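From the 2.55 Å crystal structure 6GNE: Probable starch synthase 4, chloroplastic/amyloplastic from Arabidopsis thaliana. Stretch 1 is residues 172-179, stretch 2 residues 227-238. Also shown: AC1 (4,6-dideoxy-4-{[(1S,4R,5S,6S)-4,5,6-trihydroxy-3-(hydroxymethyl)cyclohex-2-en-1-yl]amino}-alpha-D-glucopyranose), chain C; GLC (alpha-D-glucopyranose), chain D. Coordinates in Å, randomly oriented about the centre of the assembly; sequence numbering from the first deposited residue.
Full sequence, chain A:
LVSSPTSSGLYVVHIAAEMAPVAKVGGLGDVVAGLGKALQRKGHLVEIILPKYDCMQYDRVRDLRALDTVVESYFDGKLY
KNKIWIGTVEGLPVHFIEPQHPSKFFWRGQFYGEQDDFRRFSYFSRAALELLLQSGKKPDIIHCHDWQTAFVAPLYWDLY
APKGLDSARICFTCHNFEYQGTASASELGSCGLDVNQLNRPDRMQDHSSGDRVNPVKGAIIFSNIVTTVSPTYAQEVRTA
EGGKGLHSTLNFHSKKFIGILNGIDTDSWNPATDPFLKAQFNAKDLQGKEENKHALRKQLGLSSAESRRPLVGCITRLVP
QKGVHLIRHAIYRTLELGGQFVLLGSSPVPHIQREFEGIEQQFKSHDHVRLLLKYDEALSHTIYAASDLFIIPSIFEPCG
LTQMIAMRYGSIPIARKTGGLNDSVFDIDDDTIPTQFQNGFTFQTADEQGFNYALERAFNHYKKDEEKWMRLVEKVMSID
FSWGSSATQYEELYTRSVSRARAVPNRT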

ATOM      1  N   PHE A 172      -0.735  -0.116  15.703  1.00 40.06           N
ATOM      2  CA  PHE A 172       0.163   0.482  14.704  1.00 38.95           C
ATOM      3  C   PHE A 172       0.507  -0.519  13.618  1.00 37.17           C
ATOM      4  O   PHE A 172       0.947  -1.617  13.912  1.00 38.49           O
ATOM      5  CB  PHE A 172       1.434   0.975  15.373  1.00 38.91           C
ATOM      6  CG  PHE A 172       2.437   1.502  14.411  1.00 38.09           C
ATOM      7  CD1 PHE A 172       2.183   2.644  13.705  1.00 37.99           C
ATOM      8  CD2 PHE A 172       3.653   0.875  14.233  1.00 38.91           C
ATOM      9  CE1 PHE A 172       3.098   3.154  12.814  1.00 37.33           C
ATOM     10  CE2 PHE A 172       4.595   1.380  13.360  1.00 38.35           C
ATOM     11  CZ  PHE A 172       4.307   2.524  12.642  1.00 37.96           C
ATOM     12  N   THR A 173       0.273  -0.158  12.371  1.00 36.07           N
ATOM     13  CA  THR A 173       0.716  -0.970  11.244  1.00 34.15           C
ATOM     14  C   THR A 173       1.881  -0.228  10.553  1.00 33.60           C
ATOM     15  O   THR A 173       1.724   0.936  10.191  1.00 31.84           O
ATOM     16  CB  THR A 173      -0.448  -1.251  10.287  1.00 32.46           C
ATOM     17  OG1 THR A 173      -1.441  -2.022  10.961  1.00 31.81           O
ATOM     18  CG2 THR A 173       0.017  -2.012   9.032  1.00 31.45           C
ATOM     19  N   CYS A 174       3.046  -0.883  10.429  1.00 34.57           N
ATOM     20  CA  CYS A 174       4.105  -0.404   9.500  1.00 35.73           C
ATOM     21  C   CYS A 174       4.044  -1.190   8.205  1.00 34.27           C
ATOM     22  O   CYS A 174       4.221  -2.435   8.208  1.00 33.63           O
ATOM     23  CB  CYS A 174       5.520  -0.495  10.095  1.00 37.97           C
ATOM     24  SG  CYS A 174       6.732   0.404   9.081  1.00 38.04           S
ATOM     25  N   HIS A 175       3.781  -0.456   7.126  1.00 33.67           N
ATOM     26  CA  HIS A 175       3.634  -1.007   5.773  1.00 33.71           C
ATOM     27  C   HIS A 175       4.989  -1.058   4.996  1.00 33.72           C
ATOM     28  O   HIS A 175       5.087  -1.684   3.915  1.00 34.29           O
ATOM     29  CB  HIS A 175       2.658  -0.162   4.963  1.00 32.84           C
ATOM     30  CG  HIS A 175       1.273  -0.104   5.514  1.00 33.12           C
ATOM     31  ND1 HIS A 175       0.201  -0.672   4.865  1.00 32.76           N
ATOM     32  CD2 HIS A 175       0.767   0.518   6.602  1.00 33.91           C
ATOM     33  CE1 HIS A 175      -0.898  -0.437   5.552  1.00 33.76           C
ATOM     34  NE2 HIS A 175      -0.580   0.275   6.616  1.00 34.06           N
ATOM     35  N   ASN A 176       6.005  -0.371   5.513  1.00 33.92           N
ATOM     36  CA  ASN A 176       7.379  -0.491   5.015  1.00 34.42           C
ATOM     37  C   ASN A 176       8.353   0.052   6.048  1.00 35.01           C
ATOM     38  O   ASN A 176       8.434   1.264   6.246  1.00 34.26           O
ATOM     39  CB  ASN A 176       7.541   0.252   3.657  1.00 35.02           C
ATOM     40  CG  ASN A 176       8.924   0.063   3.026  1.00 35.96           C
ATOM     41  OD1 ASN A 176       9.793  -0.567   3.601  1.00 39.00           O
ATOM     42  ND2 ASN A 176       9.126   0.617   1.843  1.00 35.72           N
ATOM     43  N   PHE A 177       9.108  -0.844   6.685  1.00 36.50           N
ATOM     44  CA  PHE A 177      10.077  -0.448   7.742  1.00 38.27           C
ATOM     45  C   PHE A 177      11.297   0.300   7.215  1.00 39.32           C
ATOM     46  O   PHE A 177      12.134   0.732   7.974  1.00 42.03           O
ATOM     47  CB  PHE A 177      10.535  -1.655   8.557  1.00 38.66           C
ATOM     48  CG  PHE A 177       9.512  -2.166   9.533  1.00 39.23           C
ATOM     49  CD1 PHE A 177       9.369  -1.593  10.775  1.00 40.09           C
ATOM     50  CD2 PHE A 177       8.711  -3.258   9.218  1.00 38.90           C
ATOM     51  CE1 PHE A 177       8.434  -2.071  11.673  1.00 40.54           C
ATOM     52  CE2 PHE A 177       7.796  -3.762  10.123  1.00 38.98           C
ATOM     53  CZ  PHE A 177       7.646  -3.166  11.354  1.00 39.98           C
ATOM     54  N   GLU A 178      11.430   0.419   5.913  1.00 39.97           N
ATOM     55  CA  GLU A 178      12.390   1.340   5.345  1.00 42.68           C
ATOM     56  C   GLU A 178      12.137   2.766   5.781  1.00 42.62           C
ATOM     57  O   GLU A 178      13.067   3.508   5.993  1.00 42.10           O
ATOM     58  CB  GLU A 178      12.346   1.245   3.827  1.00 44.74           C
ATOM     59  CG  GLU A 178      13.477   1.996   3.127  1.00 47.55           C
ATOM     60  CD  GLU A 178      13.269   2.134   1.628  1.00 49.02           C
ATOM     61  OE1 GLU A 178      12.126   1.769   1.129  1.00 45.63           O
ATOM     62  OE2 GLU A 178      14.300   2.582   1.003  1.00 50.34           O
ATOM     63  N   TYR A 179      10.871   3.151   5.889  1.00 43.12           N
ATOM     64  CA  TYR A 179      10.516   4.545   6.193  1.00 44.11           C
ATOM     65  C   TYR A 179      10.201   4.734   7.657  1.00 43.60           C
ATOM     66  O   TYR A 179       9.108   4.452   8.093  1.00 42.16           O
ATOM     67  CB  TYR A 179       9.367   5.015   5.298  1.00 43.53           C
ATOM     68  CG  TYR A 179       9.713   4.914   3.831  1.00 44.46           C
ATOM     69  CD1 TYR A 179      10.939   5.439   3.336  1.00 46.46           C
ATOM     70  CD2 TYR A 179       8.826   4.308   2.910  1.00 43.42           C
ATOM     71  CE1 TYR A 179      11.278   5.327   1.988  1.00 46.67           C
ATOM     72  CE2 TYR A 179       9.152   4.210   1.542  1.00 42.53           C
ATOM     73  CZ  TYR A 179      10.366   4.711   1.088  1.00 44.18           C
ATOM     74  OH  TYR A 179      10.692   4.631  -0.220  1.00 42.09           O
ATOM     75  N   THR A 227       1.441  -4.433  13.856  1.00 35.76           N
ATOM     76  CA  THR A 227       1.460  -5.359  12.698  1.00 34.79           C
ATOM     77  C   THR A 227       2.282  -4.844  11.542  1.00 33.70           C
ATOM     78  O   THR A 227       2.604  -3.663  11.454  1.00 32.54           O
ATOM     79  CB  THR A 227       0.045  -5.731  12.164  1.00 34.03           C
ATOM     80  OG1 THR A 227      -0.451  -4.711  11.281  1.00 33.29           O
ATOM     81  CG2 THR A 227      -0.933  -5.952  13.313  1.00 35.63           C
ATOM     82  N   THR A 228       2.640  -5.784  10.671  1.00 33.85           N
ATOM     83  CA  THR A 228       3.072  -5.471   9.326  1.00 32.95           C
ATOM     84  C   THR A 228       2.312  -6.354   8.349  1.00 32.33           C
ATOM     85  O   THR A 228       1.483  -7.178   8.739  1.00 32.82           O
ATOM     86  CB  THR A 228       4.593  -5.534   9.145  1.00 32.76           C
ATOM     87  OG1 THR A 228       4.925  -4.987   7.875  1.00 31.48           O
ATOM     88  CG2 THR A 228       5.120  -6.948   9.249  1.00 33.54           C
ATOM     89  N   VAL A 229       2.614  -6.179   7.082  1.00 31.11           N
ATOM     90  CA  VAL A 229       1.671  -6.511   6.039  1.00 31.19           C
ATOM     91  C   VAL A 229       1.880  -7.890   5.341  1.00 31.53           C
ATOM     92  O   VAL A 229       1.152  -8.201   4.361  1.00 30.08           O
ATOM     93  CB  VAL A 229       1.573  -5.334   5.047  1.00 30.42           C
ATOM     94  CG1 VAL A 229       0.930  -4.147   5.771  1.00 30.98           C
ATOM     95  CG2 VAL A 229       2.950  -4.947   4.494  1.00 29.52           C
ATOM     96  N   SER A 230       2.802  -8.721   5.866  1.00 32.03           N
ATOM     97  CA  SER A 230       2.823 -10.150   5.494  1.00 33.13           C
ATOM     98  C   SER A 230       3.609 -10.978   6.491  1.00 34.69           C
ATOM     99  O   SER A 230       4.555 -10.483   7.063  1.00 36.43           O
ATOM    100  CB  SER A 230       3.419 -10.356   4.088  1.00 32.01           C
ATOM    101  OG  SER A 230       4.814 -10.085   4.079  1.00 32.49           O
ATOM    102  N   PRO A 231       3.229 -12.243   6.696  1.00 36.70           N
ATOM    103  CA  PRO A 231       4.030 -13.105   7.611  1.00 39.07           C
ATOM    104  C   PRO A 231       5.547 -13.192   7.256  1.00 39.35           C
ATOM    105  O   PRO A 231       6.402 -13.091   8.150  1.00 40.84           O
ATOM    106  CB  PRO A 231       3.375 -14.493   7.466  1.00 38.92           C
ATOM    107  CG  PRO A 231       2.000 -14.247   6.934  1.00 37.96           C
ATOM    108  CD  PRO A 231       2.014 -12.929   6.205  1.00 36.67           C
ATOM    109  N   THR A 232       5.871 -13.354   5.975  1.00 38.04           N
ATOM    110  CA  THR A 232       7.276 -13.460   5.550  1.00 37.88           C
ATOM    111  C   THR A 232       8.055 -12.158   5.801  1.00 36.86           C
ATOM    112  O   THR A 232       9.166 -12.190   6.345  1.00 35.76           O
ATOM    113  CB  THR A 232       7.401 -13.903   4.072  1.00 37.38           C
ATOM    114  OG1 THR A 232       6.854 -15.221   3.913  1.00 37.44           O
ATOM    115  CG2 THR A 232       8.865 -13.901   3.600  1.00 37.28           C
ATOM    116  N   TYR A 233       7.464 -11.020   5.440  1.00 35.09           N
ATOM    117  CA  TYR A 233       8.104  -9.736   5.754  1.00 34.95           C
ATOM    118  C   TYR A 233       8.348  -9.560   7.268  1.00 36.03           C
ATOM    119  O   TYR A 233       9.406  -9.103   7.660  1.00 34.90           O
ATOM    120  CB  TYR A 233       7.283  -8.575   5.230  1.00 33.62           C
ATOM    121  CG  TYR A 233       7.955  -7.239   5.354  1.00 33.98           C
ATOM    122  CD1 TYR A 233       9.190  -6.993   4.760  1.00 34.93           C
ATOM    123  CD2 TYR A 233       7.342  -6.198   6.033  1.00 34.83           C
ATOM    124  CE1 TYR A 233       9.793  -5.743   4.838  1.00 35.45           C
ATOM    125  CE2 TYR A 233       7.921  -4.934   6.107  1.00 35.43           C
ATOM    126  CZ  TYR A 233       9.146  -4.714   5.518  1.00 36.24           C
ATOM    127  OH  TYR A 233       9.719  -3.473   5.621  1.00 37.59           O
ATOM    128  N   ALA A 234       7.383  -9.963   8.094  1.00 36.65           N
ATOM    129  CA  ALA A 234       7.555  -9.941   9.557  1.00 38.70           C
ATOM    130  C   ALA A 234       8.768 -10.735   9.995  1.00 40.93           C
ATOM    131  O   ALA A 234       9.502 -10.293  10.913  1.00 41.71           O
ATOM    132  CB  ALA A 234       6.313 -10.431  10.282  1.00 38.15           C
ATOM    133  N   GLN A 235       9.016 -11.875   9.349  1.00 42.09           N
ATOM    134  CA  GLN A 235      10.224 -12.650   9.668  1.00 45.00           C
ATOM    135  C   GLN A 235      11.490 -11.927   9.203  1.00 43.40           C
ATOM    136  O   GLN A 235      12.469 -11.881   9.920  1.00 42.87           O
ATOM    137  CB  GLN A 235      10.154 -14.062   9.096  1.00 48.01           C
ATOM    138  CG  GLN A 235       9.062 -14.916   9.752  1.00 51.29           C
ATOM    139  CD  GLN A 235       9.354 -15.254  11.234  1.00 57.83           C
ATOM    140  OE1 GLN A 235       8.612 -14.848  12.153  1.00 62.23           O
ATOM    141  NE2 GLN A 235      10.449 -15.969  11.474  1.00 60.53           N
ATOM    142  N   GLU A 236      11.447 -11.352   8.004  1.00 41.71           N
ATOM    143  CA  GLU A 236      12.608 -10.644   7.430  1.00 41.67           C
ATOM    144  C   GLU A 236      13.067  -9.480   8.293  1.00 42.75           C
ATOM    145  O   GLU A 236      14.258  -9.322   8.504  1.00 42.72           O
ATOM    146  CB  GLU A 236      12.306 -10.142   6.020  1.00 39.52           C
ATOM    147  CG  GLU A 236      12.208 -11.251   4.972  1.00 38.00           C
ATOM    148  CD  GLU A 236      11.604 -10.791   3.655  1.00 36.05           C
ATOM    149  OE1 GLU A 236      11.028  -9.673   3.547  1.00 34.90           O
ATOM    150  OE2 GLU A 236      11.695 -11.586   2.700  1.00 35.88           O
ATOM    151  N   VAL A 237      12.119  -8.708   8.820  1.00 42.74           N
ATOM    152  CA  VAL A 237      12.445  -7.561   9.650  1.00 44.71           C
ATOM    153  C   VAL A 237      12.860  -7.913  11.077  1.00 48.96           C
ATOM    154  O   VAL A 237      13.360  -7.049  11.785  1.00 49.65           O
ATOM    155  CB  VAL A 237      11.339  -6.482   9.660  1.00 43.94           C
ATOM    156  CG1 VAL A 237      11.200  -5.872   8.279  1.00 41.72           C
ATOM    157  CG2 VAL A 237      10.008  -7.020  10.174  1.00 43.58           C
ATOM    158  N   ARG A 238      12.667  -9.166  11.494  1.00 52.28           N
ATOM    159  CA  ARG A 238      13.263  -9.666  12.734  1.00 54.98           C
ATOM    160  C   ARG A 238      14.738 -10.026  12.600  1.00 56.26           C
ATOM    161  O   ARG A 238      15.408 -10.192  13.597  1.00 59.04           O
ATOM    162  CB  ARG A 238      12.476 -10.874  13.250  1.00 58.22           C
ATOM    163  CG  ARG A 238      11.153 -10.532  13.931  1.00 60.40           C
ATOM    164  CD  ARG A 238      10.446 -11.812  14.345  1.00 64.36           C
ATOM    165  NE  ARG A 238       9.300 -11.627  15.239  1.00 69.13           N
ATOM    166  CZ  ARG A 238       8.003 -11.788  14.904  1.00 71.01           C
ATOM    167  NH1 ARG A 238       7.056 -11.613  15.844  1.00 71.61           N
ATOM    168  NH2 ARG A 238       7.608 -12.073  13.644  1.00 66.63           N
TER
HETATM  169  C1  AC1 C   3       4.524   5.266   1.545  1.00 35.38           C
HETATM  170  O2  AC1 C   3       4.960   4.612   3.840  1.00 35.07           O
HETATM  171  C2  AC1 C   3       4.326   4.192   2.620  1.00 36.38           C
HETATM  172  C4A AC1 C   3       2.796  -2.767   0.752  1.00 31.44           C
HETATM  173  C3  AC1 C   3       4.818   2.817   2.142  1.00 35.52           C
HETATM  174  O3  AC1 C   3       4.533   1.881   3.185  1.00 35.84           O
HETATM  175  C4  AC1 C   3       4.131   2.448   0.823  1.00 34.55           C
HETATM  176  N4A AC1 C   3       4.467   1.109   0.305  1.00 35.55           N
HETATM  177  C5  AC1 C   3       4.490   3.561  -0.165  1.00 34.19           C
HETATM  178  O5  AC1 C   3       3.972   4.806   0.311  1.00 35.06           O
HETATM  179  C6  AC1 C   3       3.883   3.368  -1.543  1.00 34.74           C
HETATM  180  C1B AC1 C   3       4.176  -0.150   1.004  1.00 33.90           C
HETATM  181  C2B AC1 C   3       4.893  -1.388   0.407  1.00 33.60           C
HETATM  182  O2B AC1 C   3       5.898  -1.053  -0.569  1.00 33.02           O
HETATM  183  C3B AC1 C   3       3.957  -2.443  -0.174  1.00 32.53           C
HETATM  184  O3B AC1 C   3       4.714  -3.646  -0.275  1.00 33.96           O
HETATM  185  O4  AC1 C   3       1.920  -3.686   0.097  1.00 29.01           O
HETATM  186  C5B AC1 C   3       2.073  -1.527   1.188  1.00 30.56           C
HETATM  187  C7B AC1 C   3       2.690  -0.342   1.239  1.00 31.82           C
HETATM  188  C6B AC1 C   3       0.635  -1.621   1.641  1.00 30.70           C
HETATM  189  O6B AC1 C   3       0.525  -2.441   2.811  1.00 29.58           O
HETATM  190  C1  GLC D   2       8.044   9.206   1.111  1.00 42.49           C
HETATM  191  C2  GLC D   2       7.168   8.948   2.335  1.00 40.27           C
HETATM  192  C3  GLC D   2       6.911   7.452   2.505  1.00 38.82           C
HETATM  193  C4  GLC D   2       6.230   6.942   1.240  1.00 38.45           C
HETATM  194  C5  GLC D   2       7.156   7.185   0.058  1.00 40.95           C
HETATM  195  C6  GLC D   2       6.493   6.765  -1.248  1.00 41.85           C
HETATM  196  O2  GLC D   2       7.783   9.523   3.488  1.00 40.79           O
HETATM  197  O3  GLC D   2       6.074   7.197   3.626  1.00 34.69           O
HETATM  198  O4  GLC D   2       5.911   5.559   1.372  1.00 34.87           O
HETATM  199  O5  GLC D   2       7.476   8.582  -0.040  1.00 43.08           O
HETATM  200  O6  GLC D   2       7.300   7.203  -2.348  1.00 45.63           O

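Stretch 2 enters the contact as a β-strand, and T227 sets the register. Its CA lies 4.7 Å from the CA of T173, and the bridge is parallel. Two backbone hydrogen bonds define it: T227 N donates to F172 O at 2.9 Å with an N-H...O angle of 162°, and C174 N donates to T227 O at 3.0 Å and 148°. T227 thus bonds to the residues before and after T173, the pattern expected of a parallel pair. The same carbonyl receives a CA-H...O contact, with T173 CA 3.3 Å from T227 O. T173 and T227 also point to the same face of the sheet, which brings their hydroxyls together: T173 OG1 and T227 OG1 are hydrogen-bonded at 2.9 Å, and either could be the donor.

T228 points to the other face. Its chi1 of -170° (t) places the hydroxyl where T228 OG1 donates to C174 O at 2.7 Å, so a side chain reaches a backbone carbonyl of stretch 1. T228 CA lies 3.4 Å from the same C174 O, a CA-H...O contact. On this side T228 CB also packs against the F177 ring, 3.8 Å from F177 CE2.

V229 follows the strand and turns its CA-to-CB bond toward stretch 1. Its CG1 atom lies 3.7 Å from H175 ND1 and 4.0 Å from T173 CG2. The same V229 CG1 is 3.4 Å from O6B of AC1, the atom to which H175 ND1 donates a hydrogen bond at 2.7 Å and 163°. The valine methyl therefore sits beside both partners of the histidine–ligand bond.

S230 makes no contact with stretch 1, but it caps the helix that follows: Y233 N donates to S230 OG at 3.1 Å and 153°. In the first turn of that helix, the CA-to-CB bond of Y233 points toward stretch 1, with chi1 at -173° (t). Its hydroxyl accepts from the backbone, F177 N to Y233 OH being 2.9 Å with an angle of 151°. The tyrosine adds apolar packing, with Y233 CE2 3.6 Å from F177 CD2 and lying at the edge of the phenylalanine ring, near its plane.

V237, one helical turn later, is linked to Y233 through the backbone bond from V237 N to Y233 O at 3.0 Å. Its CA-to-CB bond also points toward stretch 1, and V237 CG1 lies 3.7 Å from F177 CD2. T228, Y233 and V237 thus converge on F177, which has the largest area covered by the opposing stretch, 73 Å².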